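Local coordinates for Low molecular weight protein-tyrosine-phosphatase PtpA (Staphylococcus aureus, PDB 3ROF) that removes phosphate from phosphotyrosine in proteins and is thought to act as a secreted effector that counters host defences during infection, at residues Ile17-Gln29 against Thr59-Met73. Numbering follows the deposited sequence. Where two conformers were deposited one is given.
With PO4 (phosphate ion), chain C.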
ATOM      1  N   ILE A  17       1.748  -9.311  -3.579  1.00  3.98           N
ATOM      2  CA  ILE A  17       0.650 -10.219  -3.842  1.00  4.61           C
ATOM      3  C   ILE A  17      -0.380 -10.256  -2.729  1.00  4.15           C
ATOM      4  O   ILE A  17      -1.539 -10.555  -3.026  1.00  4.55           O
ATOM      5  CB  ILE A  17       1.141 -11.646  -4.241  1.00  5.17           C
ATOM      6  CG1 ILE A  17       2.129 -12.222  -3.210  1.00  8.26           C
ATOM      7  CG2 ILE A  17       1.724 -11.636  -5.624  1.00  6.09           C
ATOM      8  CD1 ILE A  17       2.324 -13.708  -3.347  1.00 12.24           C
ATOM      9  N   CYS A  18      -0.002  -9.970  -1.484  1.00  3.81           N
ATOM     10  CA  CYS A  18      -0.976 -10.106  -0.391  1.00  4.04           C
ATOM     11  C   CYS A  18      -1.333  -8.737   0.165  1.00  4.22           C
ATOM     12  O   CYS A  18      -2.466  -8.241  -0.045  1.00  4.79           O
ATOM     13  CB  CYS A  18      -0.467 -11.007   0.727  1.00  5.11           C
ATOM     14  SG  CYS A  18      -0.124 -12.714   0.196  1.00  5.28           S
ATOM     15  N   ARG A  19      -0.435  -8.118   0.901  1.00  3.90           N
ATOM     16  CA  ARG A  19      -0.779  -6.921   1.690  1.00  4.34           C
ATOM     17  C   ARG A  19      -0.968  -5.661   0.879  1.00  4.17           C
ATOM     18  O   ARG A  19      -2.001  -4.998   0.968  1.00  3.99           O
ATOM     19  CB  ARG A  19       0.268  -6.678   2.780  1.00  4.16           C
ATOM     20  CG  ARG A  19       0.255  -7.736   3.863  1.00  5.05           C
ATOM     21  CD  ARG A  19       1.499  -7.739   4.756  1.00  4.63           C
ATOM     22  NE  ARG A  19       2.642  -8.174   3.998  1.00  4.44           N
ATOM     23  CZ  ARG A  19       3.890  -8.124   4.415  1.00  5.38           C
ATOM     24  NH1 ARG A  19       4.145  -7.703   5.648  1.00  6.25           N
ATOM     25  NH2 ARG A  19       4.886  -8.502   3.615  1.00  6.29           N
ATOM     26  N   SER A  20       0.036  -5.278   0.090  1.00  3.71           N
ATOM     27  CA  SER A  20      -0.090  -4.014  -0.611  1.00  3.77           C
ATOM     28  C   SER A  20      -1.172  -4.030  -1.692  1.00  4.22           C
ATOM     29  O   SER A  20      -1.801  -3.000  -1.878  1.00  3.83           O
ATOM     30  CB  SER A  20       1.253  -3.489  -1.123  1.00  4.30           C
ATOM     31  OG  SER A  20       1.865  -4.320  -2.101  1.00  4.59           O
ATOM     32  N   PRO A  21      -1.449  -5.149  -2.400  1.00  4.01           N
ATOM     33  CA  PRO A  21      -2.584  -5.095  -3.311  1.00  3.80           C
ATOM     34  C   PRO A  21      -3.894  -4.905  -2.547  1.00  4.01           C
ATOM     35  O   PRO A  21      -4.805  -4.215  -3.010  1.00  4.39           O
ATOM     36  CB  PRO A  21      -2.543  -6.461  -4.040  1.00  5.06           C
ATOM     37  CG  PRO A  21      -1.101  -6.855  -3.963  1.00  5.12           C
ATOM     38  CD  PRO A  21      -0.669  -6.400  -2.572  1.00  3.87           C
ATOM     39  N   MET A  22      -4.022  -5.573  -1.396  1.00  3.86           N
ATOM     40  CA  MET A  22      -5.239  -5.412  -0.641  1.00  4.39           C
ATOM     41  C   MET A  22      -5.452  -3.940  -0.253  1.00  3.82           C
ATOM     42  O   MET A  22      -6.546  -3.378  -0.402  1.00  4.49           O
ATOM     43  CB  MET A  22      -5.235  -6.293   0.622  1.00  4.43           C
ATOM     44  CG  MET A  22      -6.598  -6.382   1.203  1.00  4.79           C
ATOM     45  SD  MET A  22      -6.699  -7.093   2.864  1.00  5.62           S
ATOM     46  CE  MET A  22      -6.048  -8.738   2.605  1.00  7.18           C
ATOM     47  N   ALA A  23      -4.391  -3.325   0.278  1.00  3.76           N
ATOM     48  CA  ALA A  23      -4.453  -1.941   0.670  1.00  4.17           C
ATOM     49  C   ALA A  23      -4.758  -1.017  -0.522  1.00  3.95           C
ATOM     50  O   ALA A  23      -5.543  -0.092  -0.413  1.00  4.20           O
ATOM     51  CB  ALA A  23      -3.172  -1.518   1.371  1.00  3.97           C
ATOM     52  N   GLU A  24      -4.086  -1.273  -1.667  1.00  3.75           N
ATOM     53  CA  GLU A  24      -4.305  -0.460  -2.847  1.00  4.14           C
ATOM     54  C   GLU A  24      -5.766  -0.486  -3.233  1.00  4.57           C
ATOM     55  O   GLU A  24      -6.367   0.555  -3.520  1.00  4.19           O
ATOM     56  CB  GLU A  24      -3.442  -0.967  -4.009  1.00  4.87           C
ATOM     57  CG  GLU A  24      -3.765  -0.316  -5.316  1.00  5.62           C
ATOM     58  CD  GLU A  24      -3.033  -0.866  -6.519  1.00  5.92           C
ATOM     59  OE1 GLU A  24      -2.171  -1.748  -6.406  1.00  8.50           O
ATOM     60  OE2 GLU A  24      -3.396  -0.411  -7.645  1.00  8.10           O
ATOM     61  N   ALA A  25      -6.348  -1.689  -3.320  1.00  4.17           N
ATOM     62  CA  ALA A  25      -7.722  -1.807  -3.784  1.00  5.11           C
ATOM     63  C   ALA A  25      -8.698  -1.130  -2.807  1.00  4.44           C
ATOM     64  O   ALA A  25      -9.636  -0.457  -3.221  1.00  4.96           O
ATOM     65  CB  ALA A  25      -8.071  -3.265  -3.961  1.00  6.56           C
ATOM     66  N   ILE A  26      -8.495  -1.353  -1.511  1.00  4.57           N
ATOM     67  CA  ILE A  26      -9.368  -0.741  -0.512  1.00  4.58           C
ATOM     68  C   ILE A  26      -9.270   0.791  -0.601  1.00  4.45           C
ATOM     69  O   ILE A  26     -10.260   1.491  -0.587  1.00  4.78           O
ATOM     70  CB  ILE A  26      -9.020  -1.243   0.909  1.00  4.99           C
ATOM     71  CG1 ILE A  26      -9.341  -2.721   1.054  1.00  5.40           C
ATOM     72  CG2 ILE A  26      -9.708  -0.373   1.968  1.00  5.69           C
ATOM     73  CD1 ILE A  26      -8.728  -3.362   2.265  1.00  6.39           C
ATOM     74  N   MET A  27      -8.039   1.306  -0.651  0.66  4.49           N
ATOM     75  CA  MET A  27      -7.802   2.739  -0.718  0.66  4.64           C
ATOM     76  C   MET A  27      -8.449   3.363  -1.955  0.66  4.65           C
ATOM     77  O   MET A  27      -9.124   4.401  -1.864  0.66  5.12           O
ATOM     78  CB  MET A  27      -6.288   2.995  -0.724  0.66  5.76           C
ATOM     79  CG  MET A  27      -5.862   4.449  -0.737  0.66  6.24           C
ATOM     80  SD  MET A  27      -6.073   5.168   0.893  0.66  7.77           S
ATOM     81  CE  MET A  27      -5.092   6.666   0.686  0.66 13.73           C
ATOM     82  N   ARG A  28      -8.259   2.705  -3.113  1.00  4.50           N
ATOM     83  CA  ARG A  28      -8.866   3.231  -4.336  1.00  4.77           C
ATOM     84  C   ARG A  28     -10.384   3.319  -4.208  1.00  4.93           C
ATOM     85  O   ARG A  28     -11.000   4.333  -4.581  1.00  6.03           O
ATOM     86  CB  ARG A  28      -8.483   2.355  -5.530  1.00  5.31           C
ATOM     87  CG  ARG A  28      -9.146   2.798  -6.822  1.00  7.70           C
ATOM     88  CD  ARG A  28      -8.646   1.983  -8.028  1.00  9.08           C
ATOM     89  NE  ARG A  28      -7.233   2.259  -8.251  1.00  8.35           N
ATOM     90  CZ  ARG A  28      -6.233   1.397  -8.088  1.00  7.23           C
ATOM     91  NH1 ARG A  28      -6.457   0.119  -7.876  1.00  7.29           N
ATOM     92  NH2 ARG A  28      -4.997   1.842  -8.159  1.00  9.78           N
ATOM     93  N   GLN A  29     -11.014   2.270  -3.690  1.00  5.53           N
ATOM     94  CA  GLN A  29     -12.454   2.293  -3.553  1.00  5.54           C
ATOM     95  C   GLN A  29     -12.892   3.330  -2.524  1.00  5.40           C
ATOM     96  O   GLN A  29     -13.913   3.984  -2.706  1.00  6.36           O
ATOM     97  CB  GLN A  29     -12.969   0.899  -3.192  1.00  6.80           C
ATOM     98  CG  GLN A  29     -14.485   0.859  -3.120  1.00 10.09           C
ATOM     99  CD  GLN A  29     -15.138   1.091  -4.490  1.00 12.02           C
ATOM    100  OE1 GLN A  29     -14.716   0.564  -5.524  1.00 14.15           O
ATOM    101  NE2 GLN A  29     -16.210   1.875  -4.485  1.00 19.78           N
ATOM    102  N   THR A  59      -6.138 -12.573  -0.859  1.00  4.91           N
ATOM    103  CA  THR A  59      -6.469 -11.164  -1.055  1.00  4.82           C
ATOM    104  C   THR A  59      -7.624 -11.038  -2.032  1.00  5.74           C
ATOM    105  O   THR A  59      -8.562 -10.278  -1.793  1.00  5.48           O
ATOM    106  CB  THR A  59      -5.248 -10.369  -1.493  1.00  4.98           C
ATOM    107  OG1 THR A  59      -4.405 -10.269  -0.339  1.00  5.52           O
ATOM    108  CG2 THR A  59      -5.623  -9.005  -2.018  1.00  5.80           C
ATOM    109  N   GLN A  60      -7.625 -11.810  -3.122  1.00  5.40           N
ATOM    110  CA  GLN A  60      -8.757 -11.760  -4.039  1.00  5.83           C
ATOM    111  C   GLN A  60     -10.050 -12.140  -3.316  1.00  6.75           C
ATOM    112  O   GLN A  60     -11.082 -11.506  -3.532  1.00  6.52           O
ATOM    113  CB  GLN A  60      -8.534 -12.712  -5.216  1.00  6.40           C
ATOM    114  CG  GLN A  60      -7.367 -12.323  -6.091  1.00  6.01           C
ATOM    115  CD  GLN A  60      -7.330 -13.068  -7.404  1.00  6.56           C
ATOM    116  OE1 GLN A  60      -8.373 -13.345  -7.996  1.00  7.23           O
ATOM    117  NE2 GLN A  60      -6.124 -13.425  -7.850  1.00  7.28           N
ATOM    118  N   LYS A  61     -10.001 -13.162  -2.458  1.00  6.13           N
ATOM    119  CA  LYS A  61     -11.209 -13.587  -1.790  1.00  7.18           C
ATOM    120  C   LYS A  61     -11.755 -12.495  -0.868  1.00  8.27           C
ATOM    121  O   LYS A  61     -12.968 -12.280  -0.827  1.00  8.38           O
ATOM    122  CB  LYS A  61     -10.966 -14.866  -0.990  1.00  8.67           C
ATOM    123  CG  LYS A  61     -10.870 -16.095  -1.855  1.00 10.28           C
ATOM    124  CD  LYS A  61     -10.506 -17.340  -1.019  1.00 16.22           C
ATOM    125  CE  LYS A  61     -10.591 -18.612  -1.836  1.00 40.49           C
ATOM    126  NZ  LYS A  61     -10.374 -19.787  -0.943  1.00 54.95           N
ATOM    127  N   ILE A  62     -10.888 -11.837  -0.100  1.00  7.14           N
ATOM    128  CA  ILE A  62     -11.330 -10.764   0.804  1.00  8.34           C
ATOM    129  C   ILE A  62     -11.897  -9.621   0.015  1.00  6.84           C
ATOM    130  O   ILE A  62     -12.936  -9.078   0.396  1.00  8.99           O
ATOM    131  CB  ILE A  62     -10.110 -10.157   1.584  1.00 18.49           C
ATOM    132  CG1 ILE A  62      -9.667 -11.086   2.683  1.00 19.10           C
ATOM    133  CG2 ILE A  62     -10.437  -8.756   2.166  1.00 23.57           C
ATOM    134  CD1 ILE A  62     -10.601 -11.085   3.881  1.00 31.32           C
ATOM    135  N   LEU A  63     -11.225  -9.234  -1.067  1.00  6.70           N
ATOM    136  CA  LEU A  63     -11.732  -8.131  -1.851  1.00  7.42           C
ATOM    137  C   LEU A  63     -13.073  -8.484  -2.508  1.00  9.27           C
ATOM    138  O   LEU A  63     -14.009  -7.676  -2.515  1.00  8.94           O
ATOM    139  CB  LEU A  63     -10.692  -7.706  -2.880  1.00  7.15           C
ATOM    140  CG  LEU A  63      -9.392  -7.134  -2.287  1.00  5.66           C
ATOM    141  CD1 LEU A  63      -8.421  -6.869  -3.424  1.00  7.22           C
ATOM    142  CD2 LEU A  63      -9.633  -5.887  -1.429  1.00  6.24           C
ATOM    143  N   ASN A  64     -13.182  -9.691  -3.044  1.00  7.89           N
ATOM    144  CA  ASN A  64     -14.451 -10.113  -3.650  1.00  7.95           C
ATOM    145  C   ASN A  64     -15.577 -10.113  -2.610  1.00 10.64           C
ATOM    146  O   ASN A  64     -16.691  -9.707  -2.892  1.00 13.77           O
ATOM    147  CB  ASN A  64     -14.319 -11.509  -4.242  1.00  9.71           C
ATOM    148  CG  ASN A  64     -13.490 -11.538  -5.532  1.00  9.22           C
ATOM    149  OD1 ASN A  64     -13.321 -10.511  -6.194  1.00 11.06           O
ATOM    150  ND2 ASN A  64     -12.991 -12.711  -5.896  1.00 10.02           N
ATOM    151  N   LYS A  65     -15.281 -10.569  -1.398  1.00  9.68           N
ATOM    152  CA  LYS A  65     -16.282 -10.718  -0.338  1.00 11.90           C
ATOM    153  C   LYS A  65     -16.887  -9.365  -0.017  1.00 11.17           C
ATOM    154  O   LYS A  65     -18.042  -9.265   0.341  1.00 14.86           O
ATOM    155  CB  LYS A  65     -15.621 -11.271   0.934  1.00 13.67           C
ATOM    156  CG  LYS A  65     -16.532 -11.329   2.136  1.00 24.06           C
ATOM    157  CD  LYS A  65     -15.822 -11.965   3.323  1.00 39.22           C
ATOM    158  CE  LYS A  65     -16.750 -12.078   4.528  1.00 49.52           C
ATOM    159  NZ  LYS A  65     -16.176 -12.932   5.605  1.00 62.65           N
ATOM    160  N   HIS A  66     -16.062  -8.320  -0.121  1.00 10.87           N
ATOM    161  CA  HIS A  66     -16.466  -6.950   0.228  1.00 12.66           C
ATOM    162  C   HIS A  66     -16.758  -6.070  -1.003  1.00 13.44           C
ATOM    163  O   HIS A  66     -16.895  -4.849  -0.894  1.00 13.48           O
ATOM    164  CB  HIS A  66     -15.413  -6.326   1.144  1.00 11.99           C
ATOM    165  CG  HIS A  66     -15.289  -7.019   2.454  1.00 11.21           C
ATOM    166  ND1 HIS A  66     -16.249  -6.921   3.439  1.00 14.15           N
ATOM    167  CD2 HIS A  66     -14.324  -7.823   2.946  1.00 13.58           C
ATOM    168  CE1 HIS A  66     -15.876  -7.644   4.482  1.00 16.38           C
ATOM    169  NE2 HIS A  66     -14.717  -8.210   4.197  1.00 13.08           N
ATOM    170  N   ASN A  67     -16.849  -6.706  -2.169  1.00 11.93           N
ATOM    171  CA  ASN A  67     -17.175  -6.007  -3.401  1.00 11.57           C
ATOM    172  C   ASN A  67     -16.219  -4.852  -3.700  1.00 12.39           C
ATOM    173  O   ASN A  67     -16.628  -3.738  -4.061  1.00 15.67           O
ATOM    174  CB  ASN A  67     -18.612  -5.501  -3.338  1.00 21.76           C
ATOM    175  CG  ASN A  67     -19.596  -6.641  -3.270  1.00 23.70           C
ATOM    176  OD1 ASN A  67     -19.547  -7.546  -4.088  1.00 21.59           O
ATOM    177  ND2 ASN A  67     -20.448  -6.637  -2.256  1.00 37.78           N
ATOM    178  N   ILE A  68     -14.932  -5.152  -3.598  1.00  9.37           N
ATOM    179  CA  ILE A  68     -13.885  -4.176  -3.862  1.00  8.64           C
ATOM    180  C   ILE A  68     -13.169  -4.621  -5.148  1.00  8.08           C
ATOM    181  O   ILE A  68     -12.547  -5.671  -5.169  1.00  8.75           O
ATOM    182  CB  ILE A  68     -12.898  -4.068  -2.682  1.00  6.96           C
ATOM    183  CG1 ILE A  68     -13.641  -3.678  -1.407  1.00  9.86           C
ATOM    184  CG2 ILE A  68     -11.796  -3.087  -3.011  1.00  8.61           C
ATOM    185  CD1 ILE A  68     -12.779  -3.821  -0.171  1.00 11.80           C
ATOM    186  N   PRO A  69     -13.219  -3.831  -6.222  1.00  8.48           N
ATOM    187  CA  PRO A  69     -12.551  -4.254  -7.462  1.00  8.83           C
ATOM    188  C   PRO A  69     -11.038  -4.170  -7.421  1.00  8.33           C
ATOM    189  O   PRO A  69     -10.439  -3.339  -6.717  1.00  8.85           O
ATOM    190  CB  PRO A  69     -13.115  -3.300  -8.521  1.00 12.87           C
ATOM    191  CG  PRO A  69     -13.589  -2.145  -7.783  1.00 17.35           C
ATOM    192  CD  PRO A  69     -13.912  -2.545  -6.376  1.00 10.73           C
ATOM    193  N   PHE A  70     -10.407  -5.084  -8.144  1.00  7.28           N
ATOM    194  CA  PHE A  70      -8.958  -5.087  -8.295  1.00  6.45           C
ATOM    195  C   PHE A  70      -8.548  -5.344  -9.753  1.00  8.42           C
ATOM    196  O   PHE A  70      -7.453  -5.799 -10.025  1.00  7.90           O
ATOM    197  CB  PHE A  70      -8.276  -6.077  -7.332  1.00  6.73           C
ATOM    198  CG  PHE A  70      -8.783  -7.469  -7.424  1.00  7.79           C
ATOM    199  CD1 PHE A  70      -8.152  -8.407  -8.211  1.00 10.58           C
ATOM    200  CD2 PHE A  70      -9.853  -7.867  -6.676  1.00  8.72           C
ATOM    201  CE1 PHE A  70      -8.631  -9.727  -8.295  1.00 13.10           C
ATOM    202  CE2 PHE A  70     -10.326  -9.175  -6.738  1.00 12.10           C
ATOM    203  CZ  PHE A  70      -9.716 -10.102  -7.553  1.00 14.74           C
ATOM    204  N   ASP A  71      -9.425  -4.976 -10.701  1.00 10.20           N
ATOM    205  CA  ASP A  71      -9.171  -5.173 -12.130  1.00 10.48           C
ATOM    206  C   ASP A  71      -7.837  -4.597 -12.540  1.00 12.83           C
ATOM    207  O   ASP A  71      -7.537  -3.448 -12.244  1.00 16.39           O
ATOM    208  CB  ASP A  71     -10.266  -4.498 -12.930  1.00 17.28           C
ATOM    209  CG  ASP A  71     -11.578  -5.062 -12.601  1.00 18.63           C
ATOM    210  OD1 ASP A  71     -11.963  -6.002 -13.317  1.00 22.82           O
ATOM    211  OD2 ASP A  71     -12.150  -4.645 -11.578  1.00 21.09           O
ATOM    212  N   GLY A  72      -7.021  -5.413 -13.211  1.00 12.82           N
ATOM    213  CA  GLY A  72      -5.776  -4.943 -13.780  1.00 14.62           C
ATOM    214  C   GLY A  72      -4.620  -4.883 -12.793  1.00 13.03           C
ATOM    215  O   GLY A  72      -3.498  -4.599 -13.192  1.00 16.65           O
ATOM    216  N   MET A  73      -4.859  -5.144 -11.507  1.00  8.52           N
ATOM    217  CA  MET A  73      -3.795  -5.029 -10.518  1.00  7.32           C
ATOM    218  C   MET A  73      -2.905  -6.274 -10.560  1.00  7.16           C
ATOM    219  O   MET A  73      -3.376  -7.392 -10.407  1.00  7.80           O
ATOM    220  CB  MET A  73      -4.386  -4.870  -9.145  1.00  5.87           C
ATOM    221  CG  MET A  73      -5.021  -3.503  -8.917  1.00  6.79           C
ATOM    222  SD  MET A  73      -5.864  -3.304  -7.334  1.00  6.26           S
ATOM    223  CE  MET A  73      -4.704  -4.115  -6.244  1.00  7.58           C
TER
HETATM  224  P   PO4 C 201       3.079  -9.853   0.628  1.00  5.14           P
HETATM  225  O1  PO4 C 201       2.060  -9.146   1.481  1.00  5.18           O
HETATM  226  O2  PO4 C 201       4.492  -9.405   0.925  1.00  5.53           O
HETATM  227  O3  PO4 C 201       2.958 -11.382   0.927  1.00  5.26           O
HETATM  228  O4  PO4 C 201       2.749  -9.740  -0.842  1.00  6.16           O
HETATM  229  O   HOH W   1     -10.679  -0.749  -5.808  1.00  8.02           O
HETATM  230  O   HOH W   2      -8.814  -1.381  -8.429  1.00 14.21           O
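Met73 reaches from the turn after helix 57-65 onto helix 19-33, which follows the phosphate-binding P-loop of this low molecular weight tyrosine phosphatase. Its CB points toward that helix; CG lies 3.7 Å from Glu24 OE2; SD sits at the in-plane edge of the Arg28 guanidinium, 3.5 Å from NH1, and touches Ala25 CB. A bend at the last torsion (chi3 42°) brings CE against Pro21 O at 3.2 Å, with Pro21 CB and Glu24 OE1 also in touch. Arg28 NH1 and NH2 both grip Glu24 OE2, NH2 on its anti lone pair, while OE1 bonds Ser43 of strand 39-45. Ala25 CB packs on Leu63 CD1, and Ile26 CG1 touches both Leu63 CD2 and Ile68 CD1. Two waters bridge the segments: one donates to Ala25 O and Pro69 O, the other joins Arg28 NH1 to Pro69 O. The axes of segments 19-29 and 59-65 run 18° from parallel. At the active-site P-loop, Ile17, Cys18 and Arg19 bind a phosphate ion, probably from the crystallisation liquor, through backbone N-H groups; Arg19, probably catalytic, adds NE and NH2. Beside the phosphate site, Thr59 OG1 donates to Cys18 O at 2.8 Å, the hydroxyl lying 27° from the carbonyl plane.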